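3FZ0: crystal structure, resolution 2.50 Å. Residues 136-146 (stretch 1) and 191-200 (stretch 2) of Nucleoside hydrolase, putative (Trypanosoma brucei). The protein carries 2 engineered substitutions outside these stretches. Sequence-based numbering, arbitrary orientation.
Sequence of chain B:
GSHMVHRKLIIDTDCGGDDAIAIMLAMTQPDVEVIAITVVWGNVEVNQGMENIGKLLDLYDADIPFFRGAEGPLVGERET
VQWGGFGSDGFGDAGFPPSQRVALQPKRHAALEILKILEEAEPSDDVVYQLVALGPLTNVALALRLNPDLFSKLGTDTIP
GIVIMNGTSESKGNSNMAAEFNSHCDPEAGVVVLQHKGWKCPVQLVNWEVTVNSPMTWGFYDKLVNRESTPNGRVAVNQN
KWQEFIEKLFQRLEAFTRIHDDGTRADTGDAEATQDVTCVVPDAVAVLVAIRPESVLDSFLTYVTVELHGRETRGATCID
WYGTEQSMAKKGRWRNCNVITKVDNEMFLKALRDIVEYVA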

ATOM      1  N   PRO B 136      -5.468  21.228   5.308  1.00 61.51           N
ATOM      2  CA  PRO B 136      -4.443  20.240   5.124  1.00 61.19           C
ATOM      3  C   PRO B 136      -3.185  20.751   5.795  1.00 61.52           C
ATOM      4  O   PRO B 136      -2.938  21.969   5.783  1.00 61.48           O
ATOM      5  N   LEU B 137      -2.387  19.838   6.347  1.00 61.29           N
ATOM      6  CA  LEU B 137      -1.189  20.213   7.102  1.00 61.15           C
ATOM      7  C   LEU B 137       0.079  20.590   6.315  1.00 60.90           C
ATOM      8  O   LEU B 137       1.162  20.689   6.897  1.00 61.54           O
ATOM      9  N   THR B 138      -0.044  20.826   5.019  1.00 60.32           N
ATOM     10  CA  THR B 138       1.123  21.022   4.187  1.00 60.21           C
ATOM     11  C   THR B 138       2.113  22.077   4.686  1.00 60.87           C
ATOM     12  O   THR B 138       3.325  21.783   4.770  1.00 61.23           O
ATOM     13  N   ASN B 139       1.631  23.300   4.969  1.00 60.07           N
ATOM     14  CA  ASN B 139       2.505  24.360   5.444  1.00 60.11           C
ATOM     15  C   ASN B 139       3.196  23.974   6.747  1.00 60.19           C
ATOM     16  O   ASN B 139       4.391  24.191   6.922  1.00 60.55           O
ATOM     17  N   VAL B 140       2.445  23.407   7.668  1.00 59.86           N
ATOM     18  CA  VAL B 140       3.024  23.011   8.948  1.00 60.60           C
ATOM     19  C   VAL B 140       4.150  21.961   8.788  1.00 61.23           C
ATOM     20  O   VAL B 140       5.246  22.115   9.332  1.00 61.81           O
ATOM     21  N   ALA B 141       3.883  20.925   7.997  1.00 61.16           N
ATOM     22  CA  ALA B 141       4.862  19.881   7.763  1.00 60.94           C
ATOM     23  C   ALA B 141       6.104  20.462   7.155  1.00 60.73           C
ATOM     24  O   ALA B 141       7.205  20.083   7.538  1.00 61.21           O
ATOM     25  N   LEU B 142       5.926  21.376   6.205  1.00 60.63           N
ATOM     26  CA  LEU B 142       7.029  21.952   5.438  1.00 60.61           C
ATOM     27  C   LEU B 142       7.920  22.767   6.388  1.00 60.75           C
ATOM     28  O   LEU B 142       9.164  22.598   6.399  1.00 60.30           O
ATOM     29  N   ALA B 143       7.274  23.600   7.231  1.00 60.23           N
ATOM     30  CA  ALA B 143       7.981  24.329   8.273  1.00 60.20           C
ATOM     31  C   ALA B 143       8.703  23.384   9.228  1.00 60.49           C
ATOM     32  O   ALA B 143       9.901  23.567   9.514  1.00 60.56           O
ATOM     33  N   LEU B 144       7.991  22.357   9.692  1.00 60.46           N
ATOM     34  CA  LEU B 144       8.609  21.326  10.541  1.00 61.05           C
ATOM     35  C   LEU B 144       9.870  20.673  10.011  1.00 61.18           C
ATOM     36  O   LEU B 144      10.835  20.563  10.771  1.00 61.60           O
ATOM     37  N   ARG B 145       9.885  20.238   8.741  1.00 61.35           N
ATOM     38  CA  ARG B 145      11.105  19.593   8.185  1.00 61.55           C
ATOM     39  C   ARG B 145      12.265  20.590   7.994  1.00 61.90           C
ATOM     40  O   ARG B 145      13.418  20.186   8.029  1.00 63.25           O
ATOM     41  N   LEU B 146      11.975  21.869   7.802  1.00 62.16           N
ATOM     42  CA  LEU B 146      13.031  22.862   7.637  1.00 63.16           C
ATOM     43  C   LEU B 146      13.764  23.251   8.927  1.00 63.33           C
ATOM     44  O   LEU B 146      14.982  23.519   8.909  1.00 63.21           O
ATOM     45  N   VAL B 191       1.495  12.710   8.974  1.00 62.24           N
ATOM     46  CA  VAL B 191       2.541  11.871   9.550  1.00 61.75           C
ATOM     47  C   VAL B 191       3.670  12.733  10.128  1.00 62.11           C
ATOM     48  O   VAL B 191       4.145  12.459  11.227  1.00 62.84           O
ATOM     49  N   VAL B 192       4.097  13.755   9.386  1.00 61.67           N
ATOM     50  CA  VAL B 192       5.169  14.626   9.814  1.00 61.03           C
ATOM     51  C   VAL B 192       4.773  15.309  11.131  1.00 61.62           C
ATOM     52  O   VAL B 192       5.564  15.355  12.092  1.00 61.70           O
ATOM     53  N   VAL B 193       3.541  15.810  11.194  1.00 61.36           N
ATOM     54  CA  VAL B 193       3.060  16.509  12.383  1.00 61.38           C
ATOM     55  C   VAL B 193       2.998  15.596  13.611  1.00 61.77           C
ATOM     56  O   VAL B 193       3.544  15.940  14.654  1.00 61.77           O
ATOM     57  N   LEU B 194       2.379  14.422  13.460  1.00 61.99           N
ATOM     58  CA  LEU B 194       2.211  13.456  14.555  1.00 62.08           C
ATOM     59  C   LEU B 194       3.496  12.707  14.961  1.00 62.45           C
ATOM     60  O   LEU B 194       3.627  12.323  16.105  1.00 62.65           O
ATOM     61  N   GLN B 195       4.430  12.478  14.036  1.00 62.95           N
ATOM     62  CA  GLN B 195       5.709  11.818  14.350  1.00 63.59           C
ATOM     63  C   GLN B 195       6.787  12.764  14.895  1.00 64.08           C
ATOM     64  O   GLN B 195       7.838  12.307  15.328  1.00 64.54           O
ATOM     65  N   HIS B 196       6.528  14.073  14.893  1.00 64.29           N
ATOM     66  CA  HIS B 196       7.529  15.055  15.306  1.00 64.53           C
ATOM     67  C   HIS B 196       7.941  14.904  16.771  1.00 64.99           C
ATOM     68  O   HIS B 196       7.085  14.781  17.651  1.00 65.49           O
ATOM     69  N   LYS B 197       9.246  14.925  17.023  1.00 65.45           N
ATOM     70  CA  LYS B 197       9.783  14.847  18.379  1.00 66.09           C
ATOM     71  C   LYS B 197      10.018  16.253  18.907  1.00 65.88           C
ATOM     72  O   LYS B 197      10.686  17.068  18.263  1.00 65.94           O
ATOM     73  N   GLY B 198       9.487  16.540  20.082  1.00 65.33           N
ATOM     74  CA  GLY B 198       9.794  17.780  20.743  1.00 64.75           C
ATOM     75  C   GLY B 198       8.653  18.762  20.915  1.00 65.05           C
ATOM     76  O   GLY B 198       8.906  19.920  21.228  1.00 65.46           O
ATOM     77  N   TRP B 199       7.413  18.327  20.700  1.00 64.52           N
ATOM     78  CA  TRP B 199       6.258  19.110  21.123  1.00 64.07           C
ATOM     79  C   TRP B 199       6.266  19.129  22.644  1.00 64.55           C
ATOM     80  O   TRP B 199       6.552  18.114  23.272  1.00 64.41           O
ATOM     81  N   LYS B 200       5.947  20.278  23.228  1.00 65.35           N
ATOM     82  CA  LYS B 200       5.820  20.387  24.680  1.00 66.26           C
ATOM     83  C   LYS B 200       4.599  19.630  25.216  1.00 66.53           C
ATOM     84  O   LYS B 200       4.612  19.146  26.349  1.00 66.51           O
TER

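Side chains pack between helix 138-146 and the helix that carries Val192 and Val193 in the nucleoside hydrolase, the two axes approaching to 9.0 Å at 56°; the two stretches together bury 388 Å². The apolar contacts centre on Val192, Val193 and Leu144. Val192 (chi1 t) points toward stretch 1 and sets CG1 against Ala141 CB at 3.8 Å and Leu144 CB at 4.0 Å. The small Ala141 side chain accompanies the closest CA-CA approach, 5.6 Å between Ala141 CA and Val192 CA. The CA-to-CB bond of Val193 (t) points sideways to stretch 1, yet its CG2 meets Leu137 CB (4.3 Å), Val140 CG1 (3.9 Å) and Leu144 CD1 (3.8 Å); Leu137 (m,t) and Val140 (t) point toward stretch 2. Leu144 (m,t), with the largest covered area, does likewise. It also makes the aromatic contacts: CD2 lies over one face of the inward-pointing His196 ring (t, chi2 76°), 3.6 Å from its centroid, a CH-pi contact, while Leu144 CD1 approaches Trp199 CZ2 obliquely at 4.2 Å; Trp199 (m, chi2 120°) starts sideways but its end comes nearer. No hydrogen bond crosses between the stretches. Arg145 (m,m,m) contributes CD, 3.6 Å from Val192 CG1, while NE and NH2 are hydrogen-bonded elsewhere in the structure. Trp199 NE1 donates to Val193 O (3.1 Å, 167°), tying indole to helix.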

ATOM      1  CB  PRO B 136      -4.282  20.212   3.609  1.00 61.11           C
ATOM      2  CG  PRO B 136      -5.618  20.589   3.088  1.00 60.30           C
ATOM      3  CD  PRO B 136      -6.084  21.632   4.026  1.00 61.79           C
ATOM      4  CB  LEU B 137      -0.874  19.121   8.119  1.00 60.83           C
ATOM      5  CG  LEU B 137      -2.046  18.922   9.079  1.00 59.63           C
ATOM      6  CD1 LEU B 137      -1.997  17.540   9.717  1.00 56.25           C
ATOM      7  CD2 LEU B 137      -2.013  20.047  10.116  1.00 57.47           C
ATOM      8  CB  THR B 138       0.761  21.341   2.751  1.00 60.42           C
ATOM      9  OG1 THR B 138      -0.331  20.517   2.343  1.00 59.37           O
ATOM     10  CG2 THR B 138       1.996  21.115   1.829  1.00 58.98           C
ATOM     11  CB  ASN B 139       1.748  25.692   5.636  1.00 60.22           C
ATOM     12  CG  ASN B 139       1.214  26.258   4.332  1.00 60.60           C
ATOM     13  OD1 ASN B 139       1.781  26.002   3.254  1.00 59.93           O
ATOM     14  ND2 ASN B 139       0.096  27.004   4.414  1.00 58.83           N
ATOM     15  CB  VAL B 140       1.949  22.542   9.974  1.00 60.58           C
ATOM     16  CG1 VAL B 140       2.608  22.342  11.333  1.00 59.69           C
ATOM     17  CG2 VAL B 140       0.807  23.560  10.086  1.00 59.14           C
ATOM     18  CB  ALA B 141       4.290  18.816   6.850  1.00 61.25           C
ATOM     19  CB  LEU B 142       6.452  22.819   4.335  1.00 60.67           C
ATOM     20  CG  LEU B 142       7.061  22.971   2.957  1.00 62.04           C
ATOM     21  CD1 LEU B 142       7.651  21.670   2.494  1.00 63.59           C
ATOM     22  CD2 LEU B 142       5.970  23.412   2.010  1.00 62.89           C
ATOM     23  CB  ALA B 143       7.051  25.229   9.015  1.00 60.43           C
ATOM     24  CB  LEU B 144       7.607  20.252  10.950  1.00 60.81           C
ATOM     25  CG  LEU B 144       6.723  20.559  12.145  1.00 61.71           C
ATOM     26  CD1 LEU B 144       5.538  19.637  12.032  1.00 62.46           C
ATOM     27  CD2 LEU B 144       7.443  20.338  13.484  1.00 62.19           C
ATOM     28  CB  ARG B 145      10.840  18.803   6.901  1.00 60.50           C
ATOM     29  CG  ARG B 145       9.596  17.919   6.936  1.00 62.24           C
ATOM     30  CD  ARG B 145       9.731  16.632   7.791  1.00 61.83           C
ATOM     31  NE  ARG B 145      11.058  16.074   7.654  1.00 64.27           N
ATOM     32  CZ  ARG B 145      11.974  16.079   8.621  1.00 65.57           C
ATOM     33  NH1 ARG B 145      11.653  16.592   9.817  1.00 66.52           N
ATOM     34  NH2 ARG B 145      13.202  15.571   8.393  1.00 59.99           N
ATOM     35  CB  LEU B 146      12.490  24.141   6.996  1.00 63.58           C
ATOM     36  CG  LEU B 146      12.371  24.159   5.482  1.00 64.94           C
ATOM     37  CD1 LEU B 146      11.591  25.403   5.139  1.00 65.71           C
ATOM     38  CD2 LEU B 146      13.764  24.150   4.815  1.00 64.66           C
ATOM     39  CB  VAL B 191       3.086  10.868   8.533  1.00 61.65           C
ATOM     40  CG1 VAL B 191       4.377  10.246   9.044  1.00 60.35           C
ATOM     41  CG2 VAL B 191       2.058   9.815   8.259  1.00 61.07           C
ATOM     42  CB  VAL B 192       5.534  15.665   8.710  1.00 61.29           C
ATOM     43  CG1 VAL B 192       6.449  16.771   9.261  1.00 59.90           C
ATOM     44  CG2 VAL B 192       6.184  14.962   7.513  1.00 59.87           C
ATOM     45  CB  VAL B 193       1.721  17.237  12.120  1.00 61.53           C
ATOM     46  CG1 VAL B 193       1.082  17.640  13.420  1.00 60.47           C
ATOM     47  CG2 VAL B 193       1.978  18.508  11.238  1.00 61.20           C
ATOM     48  CB  LEU B 194       1.078  12.483  14.255  1.00 61.48           C
ATOM     49  CG  LEU B 194      -0.366  13.013  14.116  1.00 62.91           C
ATOM     50  CD1 LEU B 194      -1.282  12.005  13.397  1.00 62.34           C
ATOM     51  CD2 LEU B 194      -1.004  13.382  15.439  1.00 60.43           C
ATOM     52  CB  GLN B 195       6.275  11.125  13.122  1.00 63.60           C
ATOM     53  CG  GLN B 195       5.480   9.916  12.629  1.00 65.64           C
ATOM     54  CD  GLN B 195       5.405   8.790  13.650  1.00 68.29           C
ATOM     55  OE1 GLN B 195       4.326   8.445  14.130  1.00 72.27           O
ATOM     56  NE2 GLN B 195       6.536   8.227  13.986  1.00 68.75           N
ATOM     57  CB  HIS B 196       7.027  16.484  15.069  1.00 64.21           C
ATOM     58  CG  HIS B 196       7.889  17.523  15.712  1.00 64.10           C
ATOM     59  ND1 HIS B 196       9.108  17.903  15.191  1.00 63.45           N
ATOM     60  CD2 HIS B 196       7.737  18.222  16.861  1.00 63.89           C
ATOM     61  CE1 HIS B 196       9.647  18.821  15.972  1.00 62.65           C
ATOM     62  NE2 HIS B 196       8.842  19.026  16.997  1.00 62.69           N
ATOM     63  CB  LYS B 197      11.128  14.088  18.409  1.00 66.73           C
ATOM     64  CG  LYS B 197      11.094  12.640  17.917  1.00 67.93           C
ATOM     65  CD  LYS B 197      10.085  11.769  18.696  1.00 71.37           C
ATOM     66  CE  LYS B 197      10.055  10.341  18.133  1.00 72.80           C
ATOM     67  NZ  LYS B 197       9.631  10.359  16.686  1.00 75.19           N
ATOM     68  CB  TRP B 199       4.951  18.466  20.676  1.00 62.89           C
ATOM     69  CG  TRP B 199       4.678  18.403  19.206  1.00 61.94           C
ATOM     70  CD1 TRP B 199       4.492  17.270  18.470  1.00 60.57           C
ATOM     71  CD2 TRP B 199       4.482  19.502  18.302  1.00 60.46           C
ATOM     72  NE1 TRP B 199       4.205  17.583  17.161  1.00 60.83           N
ATOM     73  CE2 TRP B 199       4.194  18.948  17.030  1.00 60.91           C
ATOM     74  CE3 TRP B 199       4.495  20.885  18.445  1.00 60.13           C
ATOM     75  CZ2 TRP B 199       3.938  19.735  15.908  1.00 59.92           C
ATOM     76  CZ3 TRP B 199       4.252  21.672  17.324  1.00 61.13           C
ATOM     77  CH2 TRP B 199       3.979  21.088  16.072  1.00 61.09           C
ATOM     78  CB  LYS B 200       5.767  21.853  25.103  1.00 66.50           C
ATOM     79  CG  LYS B 200       7.132  22.580  25.134  1.00 68.15           C
ATOM     80  CD  LYS B 200       7.109  23.635  26.247  1.00 71.45           C
ATOM     81  CE  LYS B 200       7.931  24.901  25.939  1.00 73.85           C
ATOM     82  NZ  LYS B 200       7.109  25.955  25.249  1.00 74.47           N
TER